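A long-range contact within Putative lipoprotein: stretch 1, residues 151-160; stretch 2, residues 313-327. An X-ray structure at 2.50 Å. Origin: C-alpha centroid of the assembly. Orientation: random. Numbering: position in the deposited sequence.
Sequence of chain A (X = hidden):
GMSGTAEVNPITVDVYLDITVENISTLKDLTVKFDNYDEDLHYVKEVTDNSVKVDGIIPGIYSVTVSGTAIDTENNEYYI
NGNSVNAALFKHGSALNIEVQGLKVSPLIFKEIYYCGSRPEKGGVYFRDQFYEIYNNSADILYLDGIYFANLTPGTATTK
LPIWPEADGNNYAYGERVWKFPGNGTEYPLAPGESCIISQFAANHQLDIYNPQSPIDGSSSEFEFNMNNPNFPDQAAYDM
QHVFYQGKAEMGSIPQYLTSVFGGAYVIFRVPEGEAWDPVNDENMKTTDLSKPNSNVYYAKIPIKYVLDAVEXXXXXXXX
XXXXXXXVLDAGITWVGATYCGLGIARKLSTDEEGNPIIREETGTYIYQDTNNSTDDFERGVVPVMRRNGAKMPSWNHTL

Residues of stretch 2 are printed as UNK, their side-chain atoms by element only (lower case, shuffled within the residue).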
ATOM      1  N   ASN A 151      -4.893 -12.935   3.940  1.00 41.34           N
ATOM      2  CA  ASN A 151      -4.850 -13.624   2.654  1.00 40.97           C
ATOM      3  C   ASN A 151      -6.263 -14.172   2.457  1.00 45.01           C
ATOM      4  O   ASN A 151      -6.931 -14.526   3.434  1.00 45.08           O
ATOM      5  CB  ASN A 151      -3.748 -14.699   2.550  1.00 41.39           C
ATOM      6  CG  ASN A 151      -3.988 -15.954   3.341  1.00 51.33           C
ATOM      7  OD1 ASN A 151      -3.885 -15.960   4.555  1.00 49.75           O
ATOM      8  ND2 ASN A 151      -4.295 -17.051   2.667  1.00 45.44           N
ATOM      9  N   LEU A 152      -6.764 -14.144   1.243  1.00 41.74           N
ATOM     10  CA  LEU A 152      -8.141 -14.576   1.018  1.00 41.14           C
ATOM     11  C   LEU A 152      -8.197 -16.009   0.549  1.00 45.04           C
ATOM     12  O   LEU A 152      -7.206 -16.538   0.060  1.00 43.50           O
ATOM     13  CB  LEU A 152      -8.897 -13.661  -0.004  1.00 40.28           C
ATOM     14  CG  LEU A 152      -8.753 -12.129   0.072  1.00 41.99           C
ATOM     15  CD1 LEU A 152      -9.581 -11.504  -0.976  1.00 41.35           C
ATOM     16  CD2 LEU A 152      -9.194 -11.564   1.424  1.00 41.86           C
ATOM     17  N   THR A 153      -9.391 -16.608   0.659  1.00 44.05           N
ATOM     18  CA  THR A 153      -9.710 -17.946   0.182  1.00 44.48           C
ATOM     19  C   THR A 153     -10.443 -17.866  -1.196  1.00 50.07           C
ATOM     20  O   THR A 153     -11.200 -16.906  -1.417  1.00 49.70           O
ATOM     21  CB  THR A 153     -10.560 -18.700   1.220  1.00 45.01           C
ATOM     22  OG1 THR A 153     -10.593 -20.096   0.877  1.00 44.39           O
ATOM     23  CG2 THR A 153     -11.975 -18.165   1.332  1.00 39.97           C
ATOM     24  N   PRO A 154     -10.309 -18.872  -2.106  1.00 47.30           N
ATOM     25  CA  PRO A 154      -9.418 -20.064  -2.060  1.00 47.26           C
ATOM     26  C   PRO A 154      -7.952 -19.638  -2.035  1.00 52.06           C
ATOM     27  O   PRO A 154      -7.600 -18.772  -2.827  1.00 52.06           O
ATOM     28  CB  PRO A 154      -9.772 -20.808  -3.370  1.00 48.55           C
ATOM     29  CG  PRO A 154     -11.131 -20.286  -3.752  1.00 52.02           C
ATOM     30  CD  PRO A 154     -11.074 -18.849  -3.367  1.00 47.53           C
ATOM     31  N   GLY A 155      -7.152 -20.184  -1.101  1.00 49.15           N
ATOM     32  CA  GLY A 155      -5.720 -19.910  -0.946  1.00 48.68           C
ATOM     33  C   GLY A 155      -4.988 -19.832  -2.269  1.00 55.35           C
ATOM     34  O   GLY A 155      -4.347 -18.825  -2.559  1.00 54.94           O
ATOM     35  N   THR A 156      -5.144 -20.877  -3.113  1.00 54.24           N
ATOM     36  CA  THR A 156      -4.651 -20.922  -4.498  1.00 53.92           C
ATOM     37  C   THR A 156      -5.815 -20.633  -5.425  1.00 55.05           C
ATOM     38  O   THR A 156      -6.904 -21.148  -5.212  1.00 54.70           O
ATOM     39  CB  THR A 156      -4.006 -22.276  -4.829  1.00 66.38           C
ATOM     40  OG1 THR A 156      -3.132 -22.659  -3.760  1.00 70.01           O
ATOM     41  CG2 THR A 156      -3.247 -22.252  -6.175  1.00 65.27           C
ATOM     42  N   ALA A 157      -5.595 -19.823  -6.448  1.00 53.15           N
ATOM     43  CA  ALA A 157      -6.629 -19.459  -7.421  1.00 53.38           C
ATOM     44  C   ALA A 157      -7.234 -20.707  -8.091  1.00 56.95           C
ATOM     45  O   ALA A 157      -6.522 -21.659  -8.432  1.00 55.85           O
ATOM     46  CB  ALA A 157      -6.061 -18.516  -8.471  1.00 53.89           C
ATOM     47  N   THR A 158      -8.562 -20.699  -8.228  1.00 53.15           N
ATOM     48  CA  THR A 158      -9.320 -21.789  -8.817  1.00 53.12           C
ATOM     49  C   THR A 158     -10.611 -21.272  -9.434  1.00 57.31           C
ATOM     50  O   THR A 158     -11.144 -20.240  -9.012  1.00 57.26           O
ATOM     51  CB  THR A 158      -9.599 -22.903  -7.793  1.00 59.39           C
ATOM     52  OG1 THR A 158     -10.364 -23.909  -8.447  1.00 61.57           O
ATOM     53  CG2 THR A 158     -10.341 -22.420  -6.566  1.00 56.94           C
ATOM     54  N   THR A 159     -11.094 -22.002 -10.444  1.00 53.58           N
ATOM     55  CA  THR A 159     -12.336 -21.729 -11.163  1.00 53.73           C
ATOM     56  C   THR A 159     -13.508 -22.285 -10.342  1.00 58.15           C
ATOM     57  O   THR A 159     -14.638 -21.855 -10.548  1.00 58.00           O
ATOM     58  CB  THR A 159     -12.260 -22.305 -12.597  1.00 60.23           C
ATOM     59  OG1 THR A 159     -11.784 -23.670 -12.573  1.00 55.71           O
ATOM     60  CG2 THR A 159     -11.381 -21.449 -13.511  1.00 56.75           C
ATOM     61  N   LYS A 160     -13.227 -23.239  -9.407  1.00 55.26           N
ATOM     62  CA  LYS A 160     -14.171 -23.834  -8.452  1.00 55.80           C
ATOM     63  C   LYS A 160     -14.676 -22.701  -7.547  1.00 61.90           C
ATOM     64  O   LYS A 160     -13.888 -22.060  -6.845  1.00 60.44           O
ATOM     65  CB  LYS A 160     -13.476 -24.953  -7.658  1.00 57.82           C
ATOM     66  CG  LYS A 160     -13.965 -26.343  -7.988  1.00 74.25           C
ATOM     67  CD  LYS A 160     -13.370 -26.907  -9.279  1.00 80.85           C
ATOM     68  CE  LYS A 160     -14.121 -28.137  -9.737  1.00 84.87           C
ATOM     69  NZ  LYS A 160     -13.892 -29.311  -8.846  1.00 92.22           N
ATOM     70  N   UNK A 313      -2.814 -12.015  -6.763  1.00 42.01           N
ATOM     71  CA  UNK A 313      -1.787 -12.740  -7.516  1.00 41.97           C
ATOM     72  C   UNK A 313      -2.328 -14.125  -7.826  1.00 46.91           C
ATOM     73  O   UNK A 313      -3.164 -14.668  -7.074  1.00 44.98           O
ATOM     74  c   UNK A 313      -0.458 -12.797  -6.777  1.00 42.64           C
ATOM     75  N   UNK A 314      -1.950 -14.634  -9.019  1.00 44.44           N
ATOM     76  CA  UNK A 314      -2.391 -15.917  -9.576  1.00 42.93           C
ATOM     77  C   UNK A 314      -1.200 -16.626 -10.249  1.00 50.09           C
ATOM     78  O   UNK A 314      -0.121 -16.036 -10.381  1.00 50.93           O
ATOM     79  c   UNK A 314      -4.862 -15.276  -9.877  1.00 43.44           C
ATOM     80  c   UNK A 314      -3.205 -14.880 -11.759  1.00 44.24           C
ATOM     81  c   UNK A 314      -3.579 -15.757 -10.568  1.00 44.93           C
ATOM     82  N   UNK A 315      -1.413 -17.903 -10.647  1.00 47.84           N
ATOM     83  CA  UNK A 315      -0.456 -18.817 -11.277  1.00 48.87           C
ATOM     84  C   UNK A 315       0.210 -18.220 -12.503  1.00 55.47           C
ATOM     85  O   UNK A 315       1.426 -18.260 -12.609  1.00 55.09           O
ATOM     86  o   UNK A 315      -2.663 -20.380  -9.830  1.00 49.47           O
ATOM     87  c   UNK A 315      -1.155 -20.128 -11.690  1.00 47.78           C
ATOM     88  n   UNK A 315      -1.682 -22.199 -10.631  1.00 45.63           N
ATOM     89  c   UNK A 315      -1.872 -20.904 -10.616  1.00 54.05           C
ATOM     90  N   UNK A 316      -0.599 -17.711 -13.445  1.00 54.47           N
ATOM     91  CA  UNK A 316      -0.168 -17.137 -14.723  1.00 55.35           C
ATOM     92  C   UNK A 316      -1.296 -16.321 -15.327  1.00 61.19           C
ATOM     93  O   UNK A 316      -2.313 -16.126 -14.669  1.00 60.79           O
ATOM     94  c   UNK A 316       0.287 -18.230 -15.696  1.00 53.72           C
ATOM     95  o   UNK A 316      -1.772 -19.381 -15.961  1.00 64.17           O
ATOM     96  n   UNK A 316       0.002 -20.571 -15.327  1.00 55.39           N
ATOM     97  c   UNK A 316      -0.578 -19.445 -15.699  1.00 65.24           C
ATOM     98  N   UNK A 317      -1.131 -15.859 -16.575  1.00 60.17           N
ATOM     99  CA  UNK A 317      -2.116 -15.017 -17.263  1.00 61.61           C
ATOM    100  C   UNK A 317      -3.447 -15.745 -17.616  1.00 67.62           C
ATOM    101  O   UNK A 317      -4.402 -15.075 -18.035  1.00 67.27           O
ATOM    102  c   UNK A 317      -1.514 -14.372 -18.523  1.00 64.22           C
ATOM    103  o   UNK A 317       1.593 -14.780 -19.723  1.00107.33           O
ATOM    104  c   UNK A 317      -0.717 -15.304 -19.427  1.00 81.15           C
ATOM    105  o   UNK A 317       1.067 -16.281 -18.191  1.00 83.66           O
ATOM    106  c   UNK A 317       0.753 -15.460 -19.084  1.00107.88           C
ATOM    107  N   UNK A 318      -3.530 -17.080 -17.387  1.00 65.09           N
ATOM    108  CA  UNK A 318      -4.716 -17.888 -17.691  1.00 65.48           C
ATOM    109  C   UNK A 318      -5.750 -17.895 -16.578  1.00 68.57           C
ATOM    110  O   UNK A 318      -6.871 -18.355 -16.801  1.00 68.83           O
ATOM    111  c   UNK A 318      -4.312 -19.329 -17.985  1.00 71.28           C
ATOM    112  o   UNK A 318      -4.291 -20.134 -16.812  1.00 84.70           O
ATOM    113  N   UNK A 319      -5.383 -17.427 -15.386  1.00 64.47           N
ATOM    114  CA  UNK A 319      -6.256 -17.494 -14.222  1.00 63.87           C
ATOM    115  C   UNK A 319      -7.079 -16.203 -13.994  1.00 70.06           C
ATOM    116  O   UNK A 319      -7.229 -15.772 -12.848  1.00 69.25           O
ATOM    117  c   UNK A 319      -5.258 -20.309 -12.420  1.00 65.71           C
ATOM    118  n   UNK A 319      -5.753 -22.733 -12.634  1.00 78.87           N
ATOM    119  c   UNK A 319      -5.073 -21.563 -13.243  1.00 76.92           C
ATOM    120  c   UNK A 319      -4.578 -19.119 -13.087  1.00 62.86           C
ATOM    121  c   UNK A 319      -5.396 -17.827 -12.980  1.00 65.05           C
ATOM    122  N   UNK A 320      -7.656 -15.603 -15.047  1.00 69.73           N
ATOM    123  CA  UNK A 320      -8.435 -14.360 -14.830  1.00 70.46           C
ATOM    124  C   UNK A 320      -9.878 -14.661 -14.384  1.00 72.35           C
ATOM    125  O   UNK A 320     -10.531 -13.791 -13.794  1.00 72.29           O
ATOM    126  c   UNK A 320      -7.456 -13.702 -17.137  1.00 83.46           C
ATOM    127  c   UNK A 320     -10.106 -14.429 -18.521  1.00 92.98           C
ATOM    128  c   UNK A 320      -8.443 -13.385 -16.035  1.00 74.15           C
ATOM    129 se   UNK A 320      -8.192 -15.124 -18.214  0.75 95.47          SE
ATOM    130  N   UNK A 321     -10.350 -15.894 -14.652  1.00 66.29           N
ATOM    131  CA  UNK A 321     -11.676 -16.421 -14.318  1.00 64.87           C
ATOM    132  C   UNK A 321     -11.623 -17.209 -12.972  1.00 64.74           C
ATOM    133  O   UNK A 321     -12.578 -17.902 -12.593  1.00 64.89           O
ATOM    134  c   UNK A 321     -11.188 -18.396 -15.938  1.00102.92           C
ATOM    135  n   UNK A 321     -11.691 -19.340 -16.725  1.00 98.43           N
ATOM    136  o   UNK A 321      -9.978 -18.393 -15.622  1.00 94.78           O
ATOM    137  c   UNK A 321     -12.165 -17.314 -15.486  1.00 69.13           C
ATOM    138  N   UNK A 322     -10.506 -17.058 -12.245  1.00 56.66           N
ATOM    139  CA  UNK A 322     -10.239 -17.711 -10.981  1.00 54.71           C
ATOM    140  C   UNK A 322      -9.929 -16.679  -9.846  1.00 56.13           C
ATOM    141  O   UNK A 322      -9.208 -16.992  -8.889  1.00 55.11           O
ATOM    142  c   UNK A 322      -9.075 -18.668 -11.169  1.00 55.79           C
ATOM    143  N   UNK A 323     -10.494 -15.461  -9.950  1.00 51.45           N
ATOM    144  CA  UNK A 323     -10.295 -14.378  -8.971  1.00 49.44           C
ATOM    145  C   UNK A 323     -11.064 -14.596  -7.652  1.00 50.23           C
ATOM    146  O   UNK A 323     -12.182 -15.113  -7.670  1.00 49.95           O
ATOM    147  c   UNK A 323     -10.724 -13.034  -9.587  1.00 50.43           C
ATOM    148  c   UNK A 323     -10.045 -11.119 -11.179  1.00 43.72           C
ATOM    149  c   UNK A 323     -10.483  -9.953 -10.281  1.00 48.76           C
ATOM    150  c   UNK A 323      -9.675 -12.454 -10.517  1.00 40.74           C
ATOM    151  n   UNK A 323      -9.527  -9.608  -9.186  1.00 45.51           N
ATOM    152  N   UNK A 324     -10.470 -14.172  -6.513  1.00 44.52           N
ATOM    153  CA  UNK A 324     -11.109 -14.224  -5.191  1.00 44.13           C
ATOM    154  C   UNK A 324     -11.082 -12.829  -4.516  1.00 51.41           C
ATOM    155  O   UNK A 324     -11.683 -12.649  -3.456  1.00 53.95           O
ATOM    156  n   UNK A 324      -4.744 -16.759  -4.734  1.00 44.00           N
ATOM    157  c   UNK A 324      -9.018 -15.348  -4.015  1.00 43.95           C
ATOM    158  n   UNK A 324      -7.038 -16.695  -4.605  1.00 48.19           N
ATOM    159  n   UNK A 324      -5.914 -15.333  -6.088  1.00 34.30           N
ATOM    160  c   UNK A 324     -10.535 -15.323  -4.262  1.00 43.51           C
ATOM    161  c   UNK A 324      -5.902 -16.266  -5.143  1.00 52.74           C
ATOM    162  c   UNK A 324      -8.373 -16.279  -5.005  1.00 43.68           C
ATOM    163  N   UNK A 325     -10.430 -11.836  -5.140  1.00 47.27           N
ATOM    164  CA  UNK A 325     -10.458 -10.470  -4.631  1.00 46.71           C
ATOM    165  C   UNK A 325     -11.692  -9.809  -5.291  1.00 55.03           C
ATOM    166  O   UNK A 325     -11.830  -9.851  -6.532  1.00 55.56           O
ATOM    167  c   UNK A 325      -9.288  -8.208  -4.346  1.00 47.40           C
ATOM    168  c   UNK A 325      -9.145  -9.636  -4.866  1.00 48.48           C
ATOM    169  c   UNK A 325      -7.925 -10.293  -4.231  1.00 47.74           C
ATOM    170  N   UNK A 326     -12.590  -9.186  -4.496  1.00 50.45           N
ATOM    171  CA  UNK A 326     -13.705  -8.457  -5.114  1.00 50.51           C
ATOM    172  C   UNK A 326     -13.186  -7.380  -6.096  1.00 53.79           C
ATOM    173  O   UNK A 326     -12.225  -6.658  -5.793  1.00 51.33           O
ATOM    174  c   UNK A 326     -14.006  -8.723  -2.730  1.00 54.79           C
ATOM    175  c   UNK A 326     -14.429  -7.857  -3.907  1.00 52.36           C
ATOM    176  c   UNK A 326     -12.592  -9.030  -3.025  1.00 50.24           C
ATOM    177  N   UNK A 327     -13.802  -7.344  -7.288  1.00 51.34           N
ATOM    178  CA  UNK A 327     -13.469  -6.472  -8.413  1.00 50.50           C
ATOM    179  C   UNK A 327     -13.280  -5.006  -8.089  1.00 55.31           C
ATOM    180  O   UNK A 327     -12.434  -4.349  -8.703  1.00 56.28           O
TER
HETATM  181  O   HOH W   1      -3.008 -19.021  -7.341  1.00 53.33           O
HETATM  182  O   HOH W   2     -10.171 -18.523  -6.657  1.00 49.38           O

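Position 313 carries one side-chain carbon; this carbon, CB, comes no nearer to stretch 1 than 8.2 Å, from Ala-157 CB: Ala-313. Position 314 has three carbons, one bearing the other two; a terminal carbon lies 3.7 Å from Ala-157 CB. This is Val-314, where that atom is CG1, and the pair is apolar.

Position 315 shows two carbons, the second bearing one oxygen and one nitrogen; the oxygen lies 4.1 Å from Ala-157 CB. This primary amide is Asn-315. Water 1 accepts from Ala-157 N (2.9 Å) and lies 2.9 Å from Asn-315 OD1. Position 316 repeats the amide pattern, out of reach of stretch 1: Asn-316, first residue of a type I turn.

Position 317 has three carbons, the last with two oxygens, and is exposed and out of reach of stretch 1: Glu-317. Position 318 has one carbon and one oxygen, giving Ser-318, whose N and OG both donate to Asn-316 OD1 (3.2 and 2.8 Å). At 319 four carbons run in a row to a nitrogen, and the third carbon comes within 4.4 Å of Ala-157 CB: Lys-319, through CD. A weak bond from Lys-319 N to Asn-316 O (3.4 Å) closes the turn.

Position 320 contains selenium in an unbranched chain with three carbons, so it is selenomethionine, Met-320, remote from stretch 1. Position 321 has two carbons, then an oxygen and a nitrogen; its backbone O lies 3.9 Å from Thr-159 CG2: Asn-321.

Position 322 has a single carbon directed toward stretch 1, 4.0 Å from Ala-157 CB. This is Ala-322. Its CA approaches Thr-158 O at 3.3 Å in a CA-H...O contact (124° at H), while water 2 accepts from Thr-158 N (3.1 Å) and donates to Ala-322 O (2.9 Å). Position 323 again has four carbons ending in nitrogen, but its CB points away: Lys-323.

Position 324 has three carbons, a nitrogen, then a carbon bearing two more nitrogens. The chain nitrogen lies 2.8 Å from Pro-154 O and one terminal nitrogen 3.0 Å from Gly-155 O: Arg-324. NE donates to the first (153°) and NH2 to the second (171°), both acceptors lying at the guanidinium's edge near its plane; Ala-157 N sits over one face, 3.6 Å from NH2. NH1 donates to Ala-313 O (3.0 Å).

Position 325 has three carbons, one bearing the other two, a terminal one 3.8 Å from Leu-152 CD1: Val-325, through CG2. At 326 three carbons close a ring onto the backbone nitrogen, and one lies 4.4 Å from Leu-152 CD1: Pro-326, through CD. Position 327 has no side-chain atoms: Gly-327.

The contact buries 572 Å², both sides summed, with Arg-324 contributing the largest share of stretch 2. Its guanidinium reads consecutive carbonyls of the loop that follows the cis peptide before Pro-154, and its NH1 bond to Ala-313 O ties the start of stretch 2 to the same group. Ala-157 packs against Val-314 and Ala-322, Leu-152 packs against Val-325 and Pro-326, and water 2 bridges the backbones.

Stretch 2 (313-327) AVNNESKMNAKRVPG
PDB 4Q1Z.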